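Local coordinates for protein glutamate--tRNA ligase, cytoplasmic (Saccharomyces cerevisiae, PDB 2HRA) that attaches glutamate to its cognate tRNA in two steps, activation with ATP and then transfer, this N-terminal GST-like domain joining it to the cofactor Arc1p, at residues Leu23-Lys28 / Ala35-Ala40; Arg41-Leu46 / Ala82-Asn87. All blocks are in the same frame, centred on the assembly; numbering follows the deposited sequence.

Contact 1 (Leu23-Lys28 / Ala35-Ala40); sequences LTINGK and AELIAA
Leu-23, on the strand, drives its side chain into the helix between Glu-36 and Ala-40. Starting out toward the helix, the CB of Leu-23 is still 4.9 Å from the CB of Ala-40. CG stands anti to the backbone N (chi1 179°), and beyond it the two methyls part: CD2 makes the close contacts, while CD1 stays farther from the helix. CD2 sits 3.5 Å from the CB of Ala-40 and equally 3.5 Å from the O of Glu-36, a carbonyl that also accepts the helical bond from the N of Ala-40. The same methyl comes within 4.2 Å of the CA of Leu-37; it thus touches Glu-36 and Ala-40, a turn apart, and Leu-37 between them in sequence. Strand 21-26 and helix 34-46 open a beta-alpha-beta crossover, whose second strand, 51-56, runs parallel to the first; this is the start of the thioredoxin-like half of a GST fold. Two residues along, Ile-25 reaches the preceding part of the helix. Its CD1 touches the CB of Leu-37 at 4.0 Å, the two side chains crossing at about a right angle, and meets the CB of Glu-36 at 4.3 Å. The carboxylate of Glu-36 turns away from the strand, leaving its aliphatic base for the packing. Helix 180-195 adds to the same packing, Leu-184 touching Ile-25 and Phe-183 touching Leu-37.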
loop_
_atom_site.group_PDB
_atom_site.type_symbol
_atom_site.label_atom_id
_atom_site.label_comp_id
_atom_site.label_asym_id
_atom_site.label_seq_id
_atom_site.Cartn_x
_atom_site.Cartn_y
_atom_site.Cartn_z
ATOM N N LEU A 23 -10.883 8.582 4.655
ATOM C CA LEU A 23 -9.875 7.578 5.015
ATOM C C LEU A 23 -8.949 8.128 6.080
ATOM O O LEU A 23 -8.160 9.039 5.833
ATOM C CB LEU A 23 -9.039 7.157 3.797
ATOM C CG LEU A 23 -7.912 6.114 4.026
ATOM C CD1 LEU A 23 -8.486 4.825 4.557
ATOM C CD2 LEU A 23 -7.087 5.890 2.744
ATOM N N THR A 24 -9.013 7.540 7.270
ATOM C CA THR A 24 -8.088 7.907 8.320
ATOM C C THR A 24 -6.820 7.049 8.235
ATOM O O THR A 24 -6.897 5.833 8.075
ATOM C CB THR A 24 -8.768 7.780 9.696
ATOM O OG1 THR A 24 -10.064 8.413 9.647
ATOM C CG2 THR A 24 -7.915 8.435 10.765
ATOM N N ILE A 25 -5.660 7.688 8.308
ATOM C CA ILE A 25 -4.365 7.008 8.298
ATOM C C ILE A 25 -3.615 7.371 9.561
ATOM O O ILE A 25 -3.511 8.527 9.881
ATOM C CB ILE A 25 -3.508 7.396 7.061
ATOM C CG1 ILE A 25 -4.245 7.030 5.771
ATOM C CG2 ILE A 25 -2.182 6.642 7.054
ATOM C CD1 ILE A 25 -4.211 5.511 5.462
ATOM N N ASN A 26 -3.089 6.361 10.264
ATOM C CA ASN A 26 -2.454 6.524 11.576
ATOM C C ASN A 26 -0.938 6.486 11.428
ATOM O O ASN A 26 -0.401 5.471 11.035
ATOM C CB ASN A 26 -2.916 5.377 12.485
ATOM C CG ASN A 26 -2.357 5.456 13.906
ATOM O OD1 ASN A 26 -1.518 6.309 14.230
ATOM N ND2 ASN A 26 -2.832 4.552 14.769
ATOM N N GLY A 27 -0.246 7.576 11.763
ATOM C CA GLY A 27 1.213 7.647 11.640
ATOM C C GLY A 27 2.025 6.949 12.732
ATOM O O GLY A 27 3.263 6.843 12.627
ATOM N N LYS A 28 1.358 6.469 13.783
ATOM C CA LYS A 28 2.048 5.701 14.830
ATOM C C LYS A 28 1.727 4.201 14.781
ATOM O O LYS A 28 2.192 3.443 15.615
ATOM C CB LYS A 28 1.784 6.315 16.215
ATOM C CG LYS A 28 2.950 7.208 16.707
ATOM C CD LYS A 28 2.503 8.227 17.710
ATOM C CE LYS A 28 3.601 9.240 18.028
ATOM N NZ LYS A 28 3.059 10.444 18.769
ATOM N N ALA A 35 -0.671 0.720 1.741
ATOM C CA ALA A 35 -1.467 0.199 0.645
ATOM C C ALA A 35 -2.771 0.974 0.492
ATOM O O ALA A 35 -3.176 1.321 -0.614
ATOM C CB ALA A 35 -1.754 -1.259 0.853
ATOM N N GLU A 36 -3.396 1.226 1.642
ATOM C CA GLU A 36 -4.652 1.928 1.785
ATOM C C GLU A 36 -4.471 3.346 1.351
ATOM O O GLU A 36 -5.277 3.859 0.580
ATOM C CB GLU A 36 -5.131 1.894 3.246
ATOM C CG GLU A 36 -5.600 0.508 3.740
ATOM C CD GLU A 36 -4.435 -0.431 4.213
ATOM O OE1 GLU A 36 -3.256 -0.077 4.094
ATOM O OE2 GLU A 36 -4.721 -1.537 4.727
ATOM N N LEU A 37 -3.418 3.993 1.828
ATOM C CA LEU A 37 -3.131 5.358 1.418
ATOM C C LEU A 37 -2.889 5.480 -0.085
ATOM O O LEU A 37 -3.360 6.437 -0.699
ATOM C CB LEU A 37 -1.947 5.941 2.195
ATOM C CG LEU A 37 -1.414 7.336 1.811
ATOM C CD1 LEU A 37 -2.356 8.483 2.135
ATOM C CD2 LEU A 37 -0.084 7.537 2.538
ATOM N N ILE A 38 -2.145 4.541 -0.677
ATOM C CA ILE A 38 -1.823 4.626 -2.113
ATOM C C ILE A 38 -3.112 4.405 -2.944
ATOM O O ILE A 38 -3.409 5.125 -3.922
ATOM C CB ILE A 38 -0.628 3.636 -2.477
ATOM C CG1 ILE A 38 0.676 4.104 -1.823
ATOM C CG2 ILE A 38 -0.350 3.592 -3.969
ATOM C CD1 ILE A 38 1.823 3.085 -1.876
ATOM N N ALA A 39 -3.928 3.459 -2.501
ATOM C CA ALA A 39 -5.228 3.208 -3.125
ATOM C C ALA A 39 -6.044 4.493 -3.252
ATOM O O ALA A 39 -6.679 4.738 -4.287
ATOM C CB ALA A 39 -5.996 2.150 -2.332
ATOM N N ALA A 40 -6.068 5.267 -2.157
ATOM C CA ALA A 40 -6.797 6.524 -2.063
ATOM C C ALA A 40 -6.162 7.557 -2.955
ATOM O O ALA A 40 -6.845 8.309 -3.597
ATOM C CB ALA A 40 -6.833 7.024 -0.602
#

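Contact 2 (Arg41-Leu46 / Ala82-Asn87); sequences RIVNAL and AAIFDN
Val-43 and Ile-84 bring the two backbones closest, their CA atoms 6.4 Å apart, where the last turn of helix 34-46 meets a loop that makes an inverse gamma turn centred on Phe-85. Ile-84 has the largest share of the buried surface. Its CD1 presses on the helix backbone itself, 3.3 Å from the CA of Val-43 and as near to that residue's carbonyl O, a tight fit for a methyl. The CG1 of Val-43 is 3.7 Å from the same CD1, the two side chains crossing at about a right angle. The other branch of Ile-84, CG2, stands anti to the backbone N and meets the CG2 of Ile-42 at 3.8 Å and the CD1 of Leu-46 at 3.9 Å. Ile-84 thus lodges among three helix side chains, with Leu-46 on the exposed side. That CG2 also lies over the centre of the neighbouring Phe-85 ring, 4.1 Å above its plane. The ring in turn swings nearer the helix than its CB does, and its CE1 is 3.5 Å from the CG2 of Val-43, which comes at the ring obliquely. An alanine in place of Ile-84 would probably open a gap beside Val-43 and Leu-46 and leave one face of the Phe-85 ring without its methyl cover. Farther along the loop, Asp-86 pairs with Lys-134 in a salt bridge. Ile-42 also touches Tyr-135 and, in helix 175-178, Ile-176, while the side chain of Asn-44 hydrogen-bonds to the N of Ser-50 and the O of Ile-51, tying the helix end to the start of strand 51-56.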
loop_
_atom_site.group_PDB
_atom_site.type_symbol
_atom_site.label_atom_id
_atom_site.label_comp_id
_atom_site.label_asym_id
_atom_site.label_seq_id
_atom_site.Cartn_x
_atom_site.Cartn_y
_atom_site.Cartn_z
ATOM N N ARG A 41 -4.836 7.583 -3.021
ATOM C CA ARG A 41 -4.163 8.493 -3.943
ATOM C C ARG A 41 -4.484 8.193 -5.397
ATOM O O ARG A 41 -4.647 9.118 -6.205
ATOM C CB ARG A 41 -2.659 8.496 -3.685
ATOM C CG ARG A 41 -2.350 9.086 -2.324
ATOM C CD ARG A 41 -0.993 8.684 -1.771
ATOM N NE ARG A 41 0.149 9.141 -2.571
ATOM C CZ ARG A 41 0.749 10.338 -2.488
ATOM N NH1 ARG A 41 0.312 11.316 -1.683
ATOM N NH2 ARG A 41 1.780 10.589 -3.272
ATOM N N ILE A 42 -4.601 6.906 -5.727
ATOM C CA ILE A 42 -4.976 6.500 -7.073
ATOM C C ILE A 42 -6.398 6.960 -7.380
ATOM O O ILE A 42 -6.678 7.544 -8.425
ATOM C CB ILE A 42 -4.816 4.955 -7.260
ATOM C CG1 ILE A 42 -3.325 4.582 -7.148
ATOM C CG2 ILE A 42 -5.445 4.518 -8.638
ATOM C CD1 ILE A 42 -3.018 3.060 -6.878
ATOM N N VAL A 43 -7.300 6.713 -6.443
ATOM C CA VAL A 43 -8.689 7.114 -6.601
ATOM C C VAL A 43 -8.820 8.637 -6.837
ATOM O O VAL A 43 -9.464 9.091 -7.814
ATOM C CB VAL A 43 -9.514 6.690 -5.372
ATOM C CG1 VAL A 43 -10.902 7.323 -5.407
ATOM C CG2 VAL A 43 -9.611 5.177 -5.288
ATOM N N ASN A 44 -8.196 9.438 -5.979
ATOM C CA ASN A 44 -8.310 10.899 -6.138
ATOM C C ASN A 44 -7.569 11.437 -7.357
ATOM O O ASN A 44 -7.953 12.480 -7.884
ATOM C CB ASN A 44 -7.833 11.645 -4.900
ATOM C CG ASN A 44 -8.752 11.471 -3.695
ATOM O OD1 ASN A 44 -9.980 11.374 -3.793
ATOM N ND2 ASN A 44 -8.151 11.479 -2.545
ATOM N N ALA A 45 -6.504 10.744 -7.786
ATOM C CA ALA A 45 -5.816 11.075 -9.028
ATOM C C ALA A 45 -6.742 11.005 -10.234
ATOM O O ALA A 45 -6.664 11.851 -11.109
ATOM C CB ALA A 45 -4.633 10.173 -9.259
ATOM N N LEU A 46 -7.597 9.977 -10.264
ATOM C CA LEU A 46 -8.532 9.731 -11.374
ATOM C C LEU A 46 -9.950 10.217 -11.156
ATOM O O LEU A 46 -10.744 10.232 -12.082
ATOM C CB LEU A 46 -8.607 8.231 -11.653
ATOM C CG LEU A 46 -7.301 7.546 -11.989
ATOM C CD1 LEU A 46 -7.575 6.081 -12.208
ATOM C CD2 LEU A 46 -6.696 8.206 -13.233
ATOM N N ALA A 82 -14.847 0.593 -7.353
ATOM C CA ALA A 82 -14.643 -0.488 -8.321
ATOM C C ALA A 82 -14.431 0.026 -9.745
ATOM O O ALA A 82 -13.720 -0.604 -10.529
ATOM C CB ALA A 82 -15.814 -1.458 -8.275
ATOM N N ALA A 83 -15.015 1.185 -10.050
ATOM C CA ALA A 83 -14.810 1.880 -11.319
ATOM C C ALA A 83 -13.355 2.189 -11.597
ATOM O O ALA A 83 -12.931 2.134 -12.750
ATOM C CB ALA A 83 -15.627 3.187 -11.358
ATOM N N ILE A 84 -12.601 2.521 -10.547
ATOM C CA ILE A 84 -11.172 2.784 -10.658
ATOM C C ILE A 84 -10.343 1.493 -10.667
ATOM O O ILE A 84 -9.465 1.320 -11.515
ATOM C CB ILE A 84 -10.697 3.750 -9.523
ATOM C CG1 ILE A 84 -11.381 5.121 -9.766
ATOM C CG2 ILE A 84 -9.127 3.827 -9.446
ATOM C CD1 ILE A 84 -10.817 6.260 -8.955
ATOM N N PHE A 85 -10.623 0.612 -9.711
ATOM C CA PHE A 85 -9.919 -0.667 -9.609
ATOM C C PHE A 85 -10.654 -1.684 -10.470
ATOM O O PHE A 85 -11.371 -2.535 -9.966
ATOM C CB PHE A 85 -9.810 -1.073 -8.138
ATOM C CG PHE A 85 -9.019 -0.095 -7.339
ATOM C CD1 PHE A 85 -9.655 0.840 -6.528
ATOM C CD2 PHE A 85 -7.643 -0.034 -7.488
ATOM C CE1 PHE A 85 -8.909 1.790 -5.837
ATOM C CE2 PHE A 85 -6.897 0.901 -6.805
ATOM C CZ PHE A 85 -7.542 1.828 -5.976
ATOM N N ASP A 86 -10.478 -1.542 -11.787
ATOM C CA ASP A 86 -11.283 -2.233 -12.794
ATOM C C ASP A 86 -10.490 -3.224 -13.635
ATOM O O ASP A 86 -11.017 -3.717 -14.623
ATOM C CB ASP A 86 -11.932 -1.212 -13.755
ATOM C CG ASP A 86 -10.913 -0.471 -14.633
ATOM O OD1 ASP A 86 -9.681 -0.673 -14.488
ATOM O OD2 ASP A 86 -11.350 0.334 -15.488
ATOM N N ASN A 87 -9.229 -3.476 -13.274
ATOM C CA ASN A 87 -8.376 -4.408 -14.020
ATOM C C ASN A 87 -7.862 -5.551 -13.151
ATOM O O ASN A 87 -7.389 -5.340 -12.041
ATOM C CB ASN A 87 -7.219 -3.677 -14.723
ATOM C CG ASN A 87 -6.215 -3.048 -13.763
ATOM O OD1 ASN A 87 -6.535 -2.675 -12.626
ATOM N ND2 ASN A 87 -4.985 -2.913 -14.233
#

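Helix 34-46 is the element both contacts share: its first half packs on strand 21-26 in contact 1, and its last turn meets the loop between helices 73-80 and 90-104 in contact 2. Their centres lie 15 Å apart, and they follow one another in the chain, contact 1 closing before contact 2 opens. Contact 1 is buried, about 8 Å from the centre of the domain, contact 2 about 14 Å out and partly buried. They touch where the O of Ala-39 packs against the CZ of Phe-85 at 3.5 Å. One helix therefore links the small sheet to the passage into the helical part of the GST-like domain, where the Arc1p-binding regions, 124-133 and 159-175, lie.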